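Cyclase (Uncultured organism, PDB 5IBZ) is a cyclase-family (pfam04199) lyase that may act as an arylformamidase. Local coordinates at the interface of chains A and B. Residues are numbered along the deposited sequence; one frame, centred on the assembly and turned at random. Chains: chain A/B, Uncharacterized protein.

The interface of chains A and B. Residues chain A 109, 118-119, 121, 135-138, 142, 311-314; chain B 74, 76, 79, 100-102.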
ATOM      1  N   GLN A 109       6.224  -9.192  -8.001  1.00  8.18           N
ATOM      2  CA  GLN A 109       6.781 -10.536  -7.979  1.00  8.64           C
ATOM      3  C   GLN A 109       6.158 -11.358  -6.845  1.00  8.91           C
ATOM      4  O   GLN A 109       6.770 -12.302  -6.359  1.00 10.20           O
ATOM      5  CB  GLN A 109       8.326 -10.487  -7.811  1.00 12.89           C
ATOM      6  CG  GLN A 109       9.117  -9.801  -8.930  1.00 11.37           C
ATOM      7  CD  GLN A 109       8.982  -8.286  -8.942  1.00  9.59           C
ATOM      8  OE1 GLN A 109       9.213  -7.633  -7.926  1.00 13.33           O
ATOM      9  NE2 GLN A 109       8.534  -7.737 -10.071  1.00 12.85           N
ATOM     10  N   SER A 118      14.200  -6.468 -17.244  1.00  7.49           N
ATOM     11  CA  SER A 118      14.741  -5.512 -16.269  1.00  7.62           C
ATOM     12  C   SER A 118      14.802  -6.060 -14.836  1.00  9.14           C
ATOM     13  O   SER A 118      15.262  -5.365 -13.929  1.00  9.73           O
ATOM     14  CB  SER A 118      13.916  -4.213 -16.290  1.00  8.61           C
ATOM     15  OG  SER A 118      12.534  -4.491 -16.278  1.00  8.75           O
ATOM     16  N   HIS A 119      14.332  -7.291 -14.620  1.00  9.35           N
ATOM     17  CA  HIS A 119      14.258  -7.851 -13.270  1.00  8.81           C
ATOM     18  C   HIS A 119      15.598  -8.378 -12.768  1.00  8.87           C
ATOM     19  O   HIS A 119      15.832  -8.418 -11.560  1.00  9.01           O
ATOM     20  CB  HIS A 119      13.217  -8.969 -13.212  1.00  9.13           C
ATOM     21  CG  HIS A 119      13.212  -9.728 -11.921  1.00  7.45           C
ATOM     22  ND1 HIS A 119      12.994  -9.131 -10.695  1.00 11.27           N
ATOM     23  CD2 HIS A 119      13.372 -11.048 -11.669  1.00  8.99           C
ATOM     24  CE1 HIS A 119      13.043 -10.047  -9.746  1.00 14.54           C
ATOM     25  NE2 HIS A 119      13.250 -11.221 -10.311  1.00 12.74           N
ATOM     26  N   TRP A 121      20.023  -9.436 -13.844  1.00 10.21           N
ATOM     27  CA  TRP A 121      21.179  -9.378 -14.719  1.00  8.28           C
ATOM     28  C   TRP A 121      22.419  -9.665 -13.886  1.00 11.14           C
ATOM     29  O   TRP A 121      22.318 -10.042 -12.729  1.00 11.17           O
ATOM     30  CB  TRP A 121      21.278  -8.008 -15.421  1.00 10.06           C
ATOM     31  CG  TRP A 121      21.553  -6.855 -14.492  1.00 10.12           C
ATOM     32  CD1 TRP A 121      22.772  -6.275 -14.232  1.00 10.67           C
ATOM     33  CD2 TRP A 121      20.599  -6.148 -13.675  1.00  8.43           C
ATOM     34  NE1 TRP A 121      22.629  -5.272 -13.319  1.00 10.44           N
ATOM     35  CE2 TRP A 121      21.312  -5.173 -12.957  1.00  8.68           C
ATOM     36  CE3 TRP A 121      19.220  -6.243 -13.488  1.00  9.93           C
ATOM     37  CZ2 TRP A 121      20.694  -4.307 -12.046  1.00 10.34           C
ATOM     38  CZ3 TRP A 121      18.608  -5.373 -12.603  1.00 10.32           C
ATOM     39  CH2 TRP A 121      19.352  -4.415 -11.884  1.00 11.08           C
ATOM     40  N   ILE A 135      17.732   1.587 -14.881  1.00  9.04           N
ATOM     41  CA  ILE A 135      16.706   0.966 -14.040  1.00  9.45           C
ATOM     42  C   ILE A 135      16.700   1.707 -12.712  1.00 11.06           C
ATOM     43  O   ILE A 135      17.575   1.493 -11.871  1.00  9.68           O
ATOM     44  CB  ILE A 135      16.978  -0.528 -13.844  1.00 11.06           C
ATOM     45  CG1 ILE A 135      17.374  -1.192 -15.185  1.00  9.92           C
ATOM     46  CG2 ILE A 135      15.767  -1.209 -13.225  1.00 13.89           C
ATOM     47  CD1 ILE A 135      16.320  -1.051 -16.293  1.00 10.97           C
ATOM     48  N   ARG A 136      15.729   2.606 -12.552  1.00  8.96           N
ATOM     49  CA  ARG A 136      15.751   3.624 -11.505  1.00  9.53           C
ATOM     50  C   ARG A 136      14.529   3.479 -10.565  1.00  9.03           C
ATOM     51  O   ARG A 136      13.695   2.583 -10.744  1.00 10.03           O
ATOM     52  CB  ARG A 136      15.790   5.024 -12.147  1.00 12.28           C
ATOM     53  CG  ARG A 136      16.970   5.246 -13.141  1.00 16.27           C
ATOM     54  CD  ARG A 136      16.810   6.522 -14.035  1.00 20.88           C
ATOM     55  NE  ARG A 136      17.766   6.512 -15.162  1.00 19.87           N
ATOM     56  CZ  ARG A 136      17.609   7.198 -16.277  1.00 30.58           C
ATOM     57  NH1 ARG A 136      16.532   7.945 -16.441  1.00 24.07           N
ATOM     58  NH2 ARG A 136      18.527   7.131 -17.233  1.00 41.99           N
ATOM     59  N   SER A 137      14.426   4.363  -9.574  1.00 11.36           N
ATOM     60  CA  SER A 137      13.249   4.410  -8.713  1.00 10.67           C
ATOM     61  C   SER A 137      12.024   4.795  -9.530  1.00  9.93           C
ATOM     62  O   SER A 137      12.139   5.403 -10.584  1.00  9.47           O
ATOM     63  CB  SER A 137      13.437   5.399  -7.580  1.00 12.02           C
ATOM     64  OG  SER A 137      14.508   5.037  -6.723  1.00 12.50           O
ATOM     65  N   SER A 138      10.848   4.461  -9.025  1.00 12.37           N
ATOM     66  CA  SER A 138       9.626   4.743  -9.762  1.00 12.25           C
ATOM     67  C   SER A 138       9.454   6.224 -10.088  1.00 10.89           C
ATOM     68  O   SER A 138       8.947   6.579 -11.151  1.00 15.87           O
ATOM     69  CB  SER A 138       8.418   4.241  -8.972  1.00 13.25           C
ATOM     70  OG  SER A 138       8.407   4.818  -7.687  1.00 13.85           O
ATOM     71  N   GLY A 142      11.308   4.335 -13.134  1.00 11.48           N
ATOM     72  CA  GLY A 142      11.379   2.899 -12.952  1.00  9.02           C
ATOM     73  C   GLY A 142      12.329   2.327 -13.980  1.00 11.56           C
ATOM     74  O   GLY A 142      13.380   2.913 -14.244  1.00 10.75           O
ATOM     75  N   GLY A 311       7.412   0.946 -16.822  1.00  9.71           N
ATOM     76  CA  GLY A 311       8.577   0.996 -15.950  1.00 10.35           C
ATOM     77  C   GLY A 311       8.599  -0.097 -14.900  1.00  8.85           C
ATOM     78  O   GLY A 311       9.478  -0.086 -14.050  1.00  9.11           O
ATOM     79  N   ALA A 312       7.666  -1.044 -14.956  1.00  8.97           N
ATOM     80  CA  ALA A 312       7.680  -2.165 -14.007  1.00  8.39           C
ATOM     81  C   ALA A 312       8.644  -3.251 -14.479  1.00  7.65           C
ATOM     82  O   ALA A 312       8.928  -3.390 -15.682  1.00  8.32           O
ATOM     83  CB  ALA A 312       6.279  -2.754 -13.816  1.00  8.71           C
ATOM     84  N   VAL A 313       9.146  -4.027 -13.526  1.00  7.85           N
ATOM     85  CA  VAL A 313      10.119  -5.059 -13.874  1.00  8.42           C
ATOM     86  C   VAL A 313       9.498  -6.454 -13.844  1.00 10.67           C
ATOM     87  O   VAL A 313      10.193  -7.468 -13.888  1.00  9.62           O
ATOM     88  CB  VAL A 313      11.360  -4.969 -12.958  1.00  9.43           C
ATOM     89  CG1 VAL A 313      12.000  -3.605 -13.110  1.00  8.51           C
ATOM     90  CG2 VAL A 313      11.029  -5.243 -11.482  1.00 11.01           C
ATOM     91  N   GLY A 314       8.169  -6.489 -13.842  1.00  8.82           N
ATOM     92  CA  GLY A 314       7.431  -7.732 -13.916  1.00  8.97           C
ATOM     93  C   GLY A 314       5.958  -7.429 -13.795  1.00 11.72           C
ATOM     94  O   GLY A 314       5.582  -6.269 -13.683  1.00 10.33           O
TER
ATOM     95  N   HIS B  74       3.088   2.878  -8.185  1.00 10.84           N
ATOM     96  CA  HIS B  74       4.199   1.942  -8.364  1.00 10.11           C
ATOM     97  C   HIS B  74       5.412   2.426  -7.581  1.00 10.82           C
ATOM     98  O   HIS B  74       5.755   3.593  -7.633  1.00 13.12           O
ATOM     99  CB  HIS B  74       4.487   1.855  -9.863  1.00 10.46           C
ATOM    100  CG  HIS B  74       5.651   1.001 -10.256  1.00  9.69           C
ATOM    101  ND1 HIS B  74       6.616   1.448 -11.141  1.00 13.18           N
ATOM    102  CD2 HIS B  74       5.981  -0.274  -9.952  1.00 11.67           C
ATOM    103  CE1 HIS B  74       7.488   0.475 -11.359  1.00 13.82           C
ATOM    104  NE2 HIS B  74       7.130  -0.578 -10.645  1.00 11.88           N
HETATM  105  N   MSE B  76       9.563   0.968  -6.394  1.00 10.20           N
HETATM  106  CA  MSE B  76      10.586  -0.074  -6.422  1.00 11.77           C
HETATM  107  C   MSE B  76      11.050  -0.410  -5.008  1.00 11.46           C
HETATM  108  O   MSE B  76      11.158   0.465  -4.148  1.00 14.04           O
HETATM  109  CB  MSE B  76      11.801   0.363  -7.241  1.00 10.63           C
HETATM  110  CG  MSE B  76      11.539   0.946  -8.615  1.00 13.38           C
HETATM  111 SE   MSE B  76      10.927  -0.276  -9.971  0.56 18.26          SE
HETATM  112  CE  MSE B  76      12.463  -1.389 -10.034  1.00 19.34           C
ATOM    113  N   THR B  79      16.578  -1.428  -7.164  1.00 11.07           N
ATOM    114  CA  THR B  79      16.693  -0.893  -8.516  1.00 10.85           C
ATOM    115  C   THR B  79      18.081  -1.071  -9.039  1.00 11.15           C
ATOM    116  O   THR B  79      18.981  -1.311  -8.264  1.00 11.93           O
ATOM    117  CB  THR B  79      16.466   0.662  -8.592  1.00 20.99           C
ATOM    118  OG1 THR B  79      17.591   1.339  -8.030  1.00 21.44           O
ATOM    119  CG2 THR B  79      15.197   1.079  -7.932  1.00 22.65           C
ATOM    120  N   ALA B 100      16.099  -6.267  -9.636  1.00 11.10           N
ATOM    121  CA  ALA B 100      15.174  -5.170  -9.342  1.00 10.47           C
ATOM    122  C   ALA B 100      13.812  -5.778  -8.999  1.00 10.22           C
ATOM    123  O   ALA B 100      13.362  -6.687  -9.666  1.00 10.59           O
ATOM    124  CB  ALA B 100      15.065  -4.213 -10.528  1.00 11.55           C
ATOM    125  N   ASP B 101      13.186  -5.273  -7.943  1.00 10.65           N
ATOM    126  CA  ASP B 101      11.889  -5.749  -7.450  1.00 11.28           C
ATOM    127  C   ASP B 101      10.970  -4.546  -7.284  1.00 10.11           C
ATOM    128  O   ASP B 101      11.441  -3.460  -6.962  1.00 10.45           O
ATOM    129  CB  ASP B 101      12.009  -6.436  -6.074  1.00 12.87           C
ATOM    130  CG  ASP B 101      12.214  -7.933  -6.124  1.00 20.22           C
ATOM    131  OD1 ASP B 101      12.543  -8.499  -7.186  1.00 18.06           O
ATOM    132  OD2 ASP B 101      12.043  -8.542  -5.023  1.00 18.72           O
ATOM    133  N   ASP B 102       9.670  -4.743  -7.451  1.00  9.79           N
ATOM    134  CA  ASP B 102       8.734  -3.631  -7.273  1.00  9.64           C
ATOM    135  C   ASP B 102       7.365  -4.022  -6.733  1.00 10.09           C
ATOM    136  O   ASP B 102       7.060  -5.204  -6.558  1.00  9.23           O
ATOM    137  CB  ASP B 102       8.595  -2.826  -8.578  1.00  9.66           C
ATOM    138  CG  ASP B 102       8.274  -3.659  -9.810  1.00 10.58           C
ATOM    139  OD1 ASP B 102       8.162  -4.898  -9.729  1.00 10.39           O
ATOM    140  OD2 ASP B 102       8.137  -3.034 -10.886  1.00  9.67           O
TER
HETATM  141  O   HOH W   1      10.919   3.493  -6.271  1.00 14.53           O
HETATM  142  O   HOH W   2      17.329   3.885  -6.236  1.00 22.01           O
HETATM  143  O   HOH W   3       8.407  -7.636  -5.572  1.00 29.00           O
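Two imidazoles and an amide-carboxylate pair set the geometry of this part of the two-fold A/B interface, where B:Ala100 and the start of strand 101-107 of chain B meet A:His119, a residue of the acetylphosphate pocket. The ring of A:His119 has the carboxylate of B:Asp101 at its edge, in plane, the two planes 7° apart and OD1 nearest the ring carbon CE1. The same ring, with CG anti to the backbone N (chi1 172°), turns A:His119 ND1 to the carbonyl O of B:Ala100 at 2.7 Å, nearly along the C=O axis. B:Ala100 N donates in return to the carbonyl O of A:His119, from above the carbonyl plane rather than on a lone pair, so B:Ala100 is held through both its backbone N and its carbonyl O; the partner chain may thus help orient this pocket histidine. On B:His74 the carboxylate of B:Asp102 lies at the edge, in plane, where B:His74 NE2 donates to B:Asp102 OD2 at 2.7 Å; the CE1 corner of the ring meets the backbone of A:Gly311 and A:Ala312.

The amide of A:Gln109, its chain bent at chi2 (73°), is nearly coplanar with the B:Asp102 carboxylate. A:Gln109 NE2 donates to B:Asp102 OD1 at 2.9 Å. A:Gln109 OE1 accepts from B:Asp102 N at 3.0 Å in the carbonyl plane, on a lone pair. Paired bonds thus fix the amide's rotation. B:Asp102 OD2 is gripped by two donors, B:His74 NE2 within its own chain and A:Val313 N across the interface at 3.0 Å, both from above the carboxylate plane; these donors would be expected to stabilise a negative charge. B:His74 likely helps hold the carboxylate in place.

Beside this polar cluster, A:Val313 CG1 meets selenomethionine B:Met76 CE tip to tip at 3.8 Å. The coordinates alone do not establish the interface's biological relevance. A water oxygen lies 2.9 Å from both B:Met76 N and A:Ser138 N, bridging the chains.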